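Local coordinates for protein cephalosporin hydroxylase CMCI (Streptomyces clavuligerus, PDB 2BM8) that probably takes part in cephamycin biosynthesis as a cephalosporin hydroxylase, on a Rossmann-like fold of the methyltransferase type, at residues P67-V72 with S221-R226; I156-A161 with I184-I189. The protein carries 3 engineered substitutions. All coordinates share one frame; numbering follows the deposited sequence.

Interaction 1: residues P67-V72 with S221-R226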
loop_
_atom_site.group_PDB
_atom_site.type_symbol
_atom_site.label_atom_id
_atom_site.label_comp_id
_atom_site.label_asym_id
_atom_site.label_seq_id
_atom_site.Cartn_x
_atom_site.Cartn_y
_atom_site.Cartn_z
ATOM N N PRO B 67 -19.728 -5.472 10.310
ATOM C CA PRO B 67 -19.548 -6.904 10.547
ATOM C C PRO B 67 -18.411 -7.305 11.489
ATOM O O PRO B 67 -18.569 -8.254 12.219
ATOM C CB PRO B 67 -19.289 -7.455 9.139
ATOM C CG PRO B 67 -20.069 -6.565 8.268
ATOM C CD PRO B 67 -19.865 -5.189 8.867
ATOM N N ASP B 68 -17.290 -6.614 11.466
ATOM C CA ASP B 68 -16.188 -6.962 12.344
ATOM C C ASP B 68 -16.549 -6.626 13.784
ATOM O O ASP B 68 -16.166 -7.343 14.706
ATOM C CB ASP B 68 -14.913 -6.248 11.875
ATOM C CG ASP B 68 -14.539 -6.645 10.436
ATOM O OD1 ASP B 68 -14.517 -7.879 10.162
ATOM O OD2 ASP B 68 -14.300 -5.825 9.500
ATOM N N THR B 69 -17.290 -5.539 13.973
ATOM C CA THR B 69 -17.768 -5.160 15.299
ATOM C C THR B 69 -18.844 -6.113 15.850
ATOM O O THR B 69 -18.789 -6.505 17.017
ATOM C CB THR B 69 -18.293 -3.740 15.245
ATOM O OG1 THR B 69 -17.204 -2.865 14.951
ATOM C CG2 THR B 69 -18.782 -3.279 16.607
ATOM N N GLN B 70 -19.806 -6.464 14.994
ATOM C CA GLN B 70 -20.805 -7.474 15.302
ATOM C C GLN B 70 -20.137 -8.769 15.754
ATOM O O GLN B 70 -20.569 -9.372 16.732
ATOM C CB GLN B 70 -21.684 -7.750 14.080
ATOM C CG GLN B 70 -22.651 -6.627 13.715
ATOM C CD GLN B 70 -23.349 -6.886 12.377
ATOM O OE1 GLN B 70 -23.875 -7.991 12.147
ATOM N NE2 GLN B 70 -23.346 -5.882 11.494
ATOM N N ALA B 71 -19.082 -9.181 15.057
ATOM C CA ALA B 71 -18.332 -10.399 15.417
ATOM C C ALA B 71 -17.717 -10.348 16.824
ATOM O O ALA B 71 -17.780 -11.316 17.572
ATOM C CB ALA B 71 -17.227 -10.674 14.399
ATOM N N VAL B 72 -17.111 -9.218 17.166
ATOM C CA VAL B 72 -16.555 -9.014 18.491
ATOM C C VAL B 72 -17.662 -9.072 19.561
ATOM O O VAL B 72 -17.546 -9.834 20.515
ATOM C CB VAL B 72 -15.786 -7.677 18.567
ATOM C CG1 VAL B 72 -15.497 -7.301 20.013
ATOM C CG2 VAL B 72 -14.509 -7.757 17.751
ATOM N N SER B 221 -11.627 -4.778 16.115
ATOM C CA SER B 221 -12.326 -4.010 15.080
ATOM C C SER B 221 -11.966 -2.542 15.091
ATOM O O SER B 221 -11.693 -1.980 16.144
ATOM C CB SER B 221 -13.848 -4.166 15.213
ATOM O OG SER B 221 -14.407 -3.248 16.146
ATOM N N SER B 222 -11.990 -1.916 13.914
ATOM C CA SER B 222 -11.698 -0.491 13.801
ATOM C C SER B 222 -12.673 0.392 14.608
ATOM O O SER B 222 -12.280 1.444 15.092
ATOM C CB SER B 222 -11.634 -0.058 12.333
ATOM O OG SER B 222 -12.920 0.105 11.760
ATOM N N GLN B 223 -13.917 -0.045 14.814
ATOM C CA GLN B 223 -14.857 0.751 15.614
ATOM C C GLN B 223 -14.605 0.635 17.123
ATOM O O GLN B 223 -14.822 1.591 17.857
ATOM C CB GLN B 223 -16.321 0.393 15.300
ATOM C CG GLN B 223 -16.853 0.967 13.963
ATOM C CD GLN B 223 -18.211 0.385 13.589
ATOM O OE1 GLN B 223 -18.436 -0.830 13.756
ATOM N NE2 GLN B 223 -19.125 1.239 13.073
ATOM N N LEU B 224 -14.161 -0.522 17.589
ATOM C CA LEU B 224 -13.910 -0.719 19.006
ATOM C C LEU B 224 -12.450 -0.501 19.402
ATOM O O LEU B 224 -12.121 -0.582 20.568
ATOM C CB LEU B 224 -14.305 -2.132 19.389
ATOM C CG LEU B 224 -15.758 -2.487 19.169
ATOM C CD1 LEU B 224 -15.943 -3.969 19.400
ATOM C CD2 LEU B 224 -16.632 -1.654 20.089
ATOM N N ASP B 225 -11.599 -0.248 18.411
ATOM C CA ASP B 225 -10.166 -0.007 18.564
ATOM C C ASP B 225 -9.837 0.684 19.864
ATOM O O ASP B 225 -10.276 1.813 20.094
ATOM C CB ASP B 225 -9.697 0.896 17.404
ATOM C CG ASP B 225 -8.188 0.950 17.255
ATOM O OD1 ASP B 225 -7.437 0.397 18.069
ATOM O OD2 ASP B 225 -7.652 1.547 16.318
ATOM N N ARG B 226 -9.066 -0.004 20.707
ATOM C CA ARG B 226 -8.510 0.557 21.942
ATOM C C ARG B 226 -9.549 1.200 22.884
ATOM O O ARG B 226 -9.197 2.089 23.658
ATOM C CB ARG B 226 -7.417 1.577 21.598
ATOM C CG ARG B 226 -6.154 0.996 20.968
ATOM C CD ARG B 226 -5.214 2.062 20.387
ATOM N NE ARG B 226 -5.707 2.562 19.100
ATOM C CZ ARG B 226 -5.265 3.651 18.476
ATOM N NH1 ARG B 226 -4.314 4.408 18.998
ATOM N NH2 ARG B 226 -5.797 3.998 17.314
HETATM O O HOH W 1 -15.056 -1.833 12.796
#
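Three partners grip the hydroxyl of Thr69: a side-chain carbonyl, a second hydroxyl and a water. Thr69 OG1 donates to Gln223 OE1 at 2.7 Å, meeting the amide oxygen in the carbonyl plane on a lone pair, and it accepts a hydrogen bond from Ser221 OG at 3.1 Å. Water 1 donates a further hydrogen bond to it, and the same water accepts from the backbone N of Gln223, which ties the hydroxyl to the loop main chain as well. The torsion sets this up: OG1 lies anti to the carbonyl carbon and beside the backbone N (chi1 -65°), where Gln223 OE1 and Ser221 OG meet it.

Gln223 comes in across the threonine at about a right angle, its chain extended beyond CG. Its OE1 also accepts from the backbone N of Asp66 and its NE2 donates to Leu64 O, so the amide is fixed in rotation against the chain leading into helix 67-80. Ser221 holds its OG in the crowded position between backbone N and carbonyl carbon (chi1 85°), where it accepts from Leu224 N at 3.1 Å while donating to Thr69, and its CB lies 4.1 Å from Asp68 CB.

One turn further along the helix the contact becomes apolar. Val72 CG1, anti to the backbone N, meets Leu224 CD1 tip to tip at 3.4 Å, and Thr69 CG2 approaches Leu224 CD1 obliquely at 4.0 Å. The end of the loop lies against the second subunit, where Arg226 O accepts from Trp41 of that chain.

The Ser221 OG to Leu224 N bond is an ST motif, which helps shape the loop before strand 228-231; the Thr69 hydrogen bonds and Leu224 dock that loop on the first turns of helix 67-80, beside the Rossmann-like sheet.

Interaction 2: residues I156-A161 with I184-I189. Engineered in segment 156-161: Asn160 (natural residue Asp).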
loop_
_atom_site.group_PDB
_atom_site.type_symbol
_atom_site.label_atom_id
_atom_site.label_comp_id
_atom_site.label_asym_id
_atom_site.label_seq_id
_atom_site.Cartn_x
_atom_site.Cartn_y
_atom_site.Cartn_z
ATOM N N ILE B 156 -23.098 -4.676 30.050
ATOM C CA ILE B 156 -22.259 -3.976 29.085
ATOM C C ILE B 156 -22.849 -2.581 28.867
ATOM O O ILE B 156 -23.992 -2.449 28.458
ATOM C CB ILE B 156 -22.209 -4.738 27.751
ATOM C CG1 ILE B 156 -21.690 -6.156 27.960
ATOM C CG2 ILE B 156 -21.352 -3.973 26.726
ATOM C CD1 ILE B 156 -21.786 -7.016 26.715
ATOM N N PHE B 157 -22.051 -1.558 29.151
ATOM C CA PHE B 157 -22.419 -0.165 28.943
ATOM C C PHE B 157 -21.658 0.342 27.721
ATOM O O PHE B 157 -20.436 0.307 27.695
ATOM C CB PHE B 157 -22.050 0.650 30.186
ATOM C CG PHE B 157 -22.533 2.072 30.151
ATOM C CD1 PHE B 157 -23.588 2.481 30.964
ATOM C CD2 PHE B 157 -21.944 3.005 29.298
ATOM C CE1 PHE B 157 -24.043 3.790 30.934
ATOM C CE2 PHE B 157 -22.401 4.316 29.252
ATOM C CZ PHE B 157 -23.451 4.712 30.070
ATOM N N ILE B 158 -22.375 0.823 26.715
ATOM C CA ILE B 158 -21.762 1.231 25.449
ATOM C C ILE B 158 -22.042 2.704 25.180
ATOM O O ILE B 158 -23.190 3.112 25.044
ATOM C CB ILE B 158 -22.282 0.375 24.272
ATOM C CG1 ILE B 158 -22.161 -1.109 24.613
ATOM C CG2 ILE B 158 -21.495 0.687 22.987
ATOM C CD1 ILE B 158 -22.727 -2.015 23.580
ATOM N N ASP B 159 -20.975 3.493 25.135
ATOM C CA ASP B 159 -21.056 4.887 24.731
ATOM C C ASP B 159 -20.969 5.064 23.207
ATOM O O ASP B 159 -19.953 4.755 22.606
ATOM C CB ASP B 159 -19.924 5.669 25.380
ATOM C CG ASP B 159 -19.879 7.090 24.904
ATOM O OD1 ASP B 159 -18.761 7.582 24.580
ATOM O OD2 ASP B 159 -20.934 7.765 24.812
ATOM N N ASN B 160 -22.051 5.555 22.604
ATOM C CA ASN B 160 -22.068 6.031 21.209
ATOM C C ASN B 160 -22.371 7.538 21.121
ATOM O O ASN B 160 -22.522 8.067 20.039
ATOM C CB ASN B 160 -23.093 5.248 20.372
ATOM C CG ASN B 160 -22.570 3.887 19.916
ATOM O OD1 ASN B 160 -21.636 3.803 19.103
ATOM N ND2 ASN B 160 -23.168 2.813 20.434
ATOM N N ALA B 161 -22.443 8.232 22.253
ATOM C CA ALA B 161 -22.796 9.657 22.266
ATOM C C ALA B 161 -21.574 10.568 22.443
ATOM O O ALA B 161 -21.422 11.565 21.743
ATOM C CB ALA B 161 -23.837 9.928 23.358
ATOM N N ILE B 184 -17.633 0.486 27.314
ATOM C CA ILE B 184 -17.094 0.526 25.964
ATOM C C ILE B 184 -17.330 1.871 25.281
ATOM O O ILE B 184 -18.453 2.378 25.247
ATOM C CB ILE B 184 -17.715 -0.604 25.127
ATOM C CG1 ILE B 184 -17.154 -1.948 25.600
ATOM C CG2 ILE B 184 -17.410 -0.413 23.649
ATOM C CD1 ILE B 184 -17.962 -3.133 25.186
ATOM N N ILE B 185 -16.268 2.439 24.721
ATOM C CA ILE B 185 -16.385 3.675 23.959
ATOM C C ILE B 185 -16.066 3.370 22.521
ATOM O O ILE B 185 -14.937 3.061 22.184
ATOM C CB ILE B 185 -15.440 4.750 24.522
ATOM C CG1 ILE B 185 -15.908 5.173 25.910
ATOM C CG2 ILE B 185 -15.419 5.965 23.609
ATOM C CD1 ILE B 185 -14.835 5.721 26.785
ATOM N N GLU B 186 -17.069 3.443 21.664
ATOM C CA GLU B 186 -16.864 3.141 20.253
ATOM C C GLU B 186 -16.321 4.383 19.551
ATOM O O GLU B 186 -16.622 5.491 19.966
ATOM C CB GLU B 186 -18.170 2.661 19.618
ATOM C CG GLU B 186 -18.741 1.382 20.242
ATOM C CD GLU B 186 -19.815 0.705 19.387
ATOM O OE1 GLU B 186 -20.164 1.262 18.332
ATOM O OE2 GLU B 186 -20.327 -0.374 19.786
ATOM N N ASP B 187 -15.454 4.179 18.554
ATOM C CA ASP B 187 -15.034 5.192 17.578
ATOM C C ASP B 187 -14.132 6.307 18.102
ATOM O O ASP B 187 -13.097 6.610 17.486
ATOM C CB ASP B 187 -16.252 5.828 16.894
ATOM C CG ASP B 187 -17.047 4.825 16.070
ATOM O OD1 ASP B 187 -16.466 4.291 15.088
ATOM O OD2 ASP B 187 -18.231 4.507 16.330
ATOM N N MET B 188 -14.517 6.912 19.222
ATOM C CA MET B 188 -13.984 8.215 19.588
ATOM C C MET B 188 -12.597 8.231 20.232
ATOM O O MET B 188 -11.880 9.224 20.083
ATOM C CB MET B 188 -14.975 8.975 20.483
ATOM C CG MET B 188 -14.726 10.495 20.514
ATOM S SD MET B 188 -14.680 11.321 18.862
ATOM C CE MET B 188 -16.366 11.973 18.740
ATOM N N ILE B 189 -12.203 7.158 20.920
ATOM C CA ILE B 189 -10.952 7.200 21.687
ATOM C C ILE B 189 -9.709 7.500 20.850
ATOM O O ILE B 189 -8.893 8.299 21.258
ATOM C CB ILE B 189 -10.775 5.948 22.576
ATOM C CG1 ILE B 189 -11.413 6.236 23.935
ATOM C CG2 ILE B 189 -9.303 5.584 22.764
ATOM C CD1 ILE B 189 -11.541 5.073 24.840
HETATM O O HOH W 2 -19.884 5.912 17.729
#
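Ile184 continues the parallel pairing with strand 155-159: its N donates to Phe157 O at 2.8 Å, nearly along the C=O axis, and its O accepts from Asp159 N at 2.8 Å in an equally straight bond. On the face it shares with Ile158, Ile184 CD1 lies beside Ile156 CG2, 3.8 Å away, both side chains pointing the same way.

Ile185 turns to the other face, where its CG2 lies 3.8 Å from Asp159 OD1. The other carboxylate oxygen, OD2, accepts from the backbone N of Ala161, an Asx turn, and from that of His162.

At Glu186 the strand has ended, and only a weak bond runs from its N to Asp159 O. Its carboxylate crosses the engineered Asn160 obliquely, the planes 85° apart, and Glu186 OE1 comes within 3.0 Å of Asn160 OD1, two acceptors close together with no hydrogen bond between them. Lys65 pairs with OE1, Tyr73 OH binds OE2, and Asn160 ND2 turns to Glu87. An alanine at Glu186 removes the carboxylate that meets Lys65 and Tyr73, and would probably leave both side chains less firmly placed.

Asp187 follows, joined to Asn160 OD1 through water 2. Lys65 and Tyr73 OH would probably favour the charged form of Glu186, and the neutral Asn160, an aspartate in the natural sequence, adds no charge beside it.

In the fold
The centres of the two interactions lie 11 Å apart. Along the chain, helix 67-80 comes first, then strands 155-159 and 182-185 with helix 165-175 between them, and finally the loop 221-226, so interaction 1 closes around interaction 2. Interaction 2 is the parallel step of that beta-alpha-beta unit within the mixed sheet; interaction 1 brings the late loop onto the helix that packs on one face of the same sheet. They meet directly: Asp187 N lies 2.8 Å from Gln223 O, a probable hydrogen bond, and Leu224 CD2 packs on Ile184 and Glu186. Helix, loop and strand ends thus touch one another at this end of the sheet.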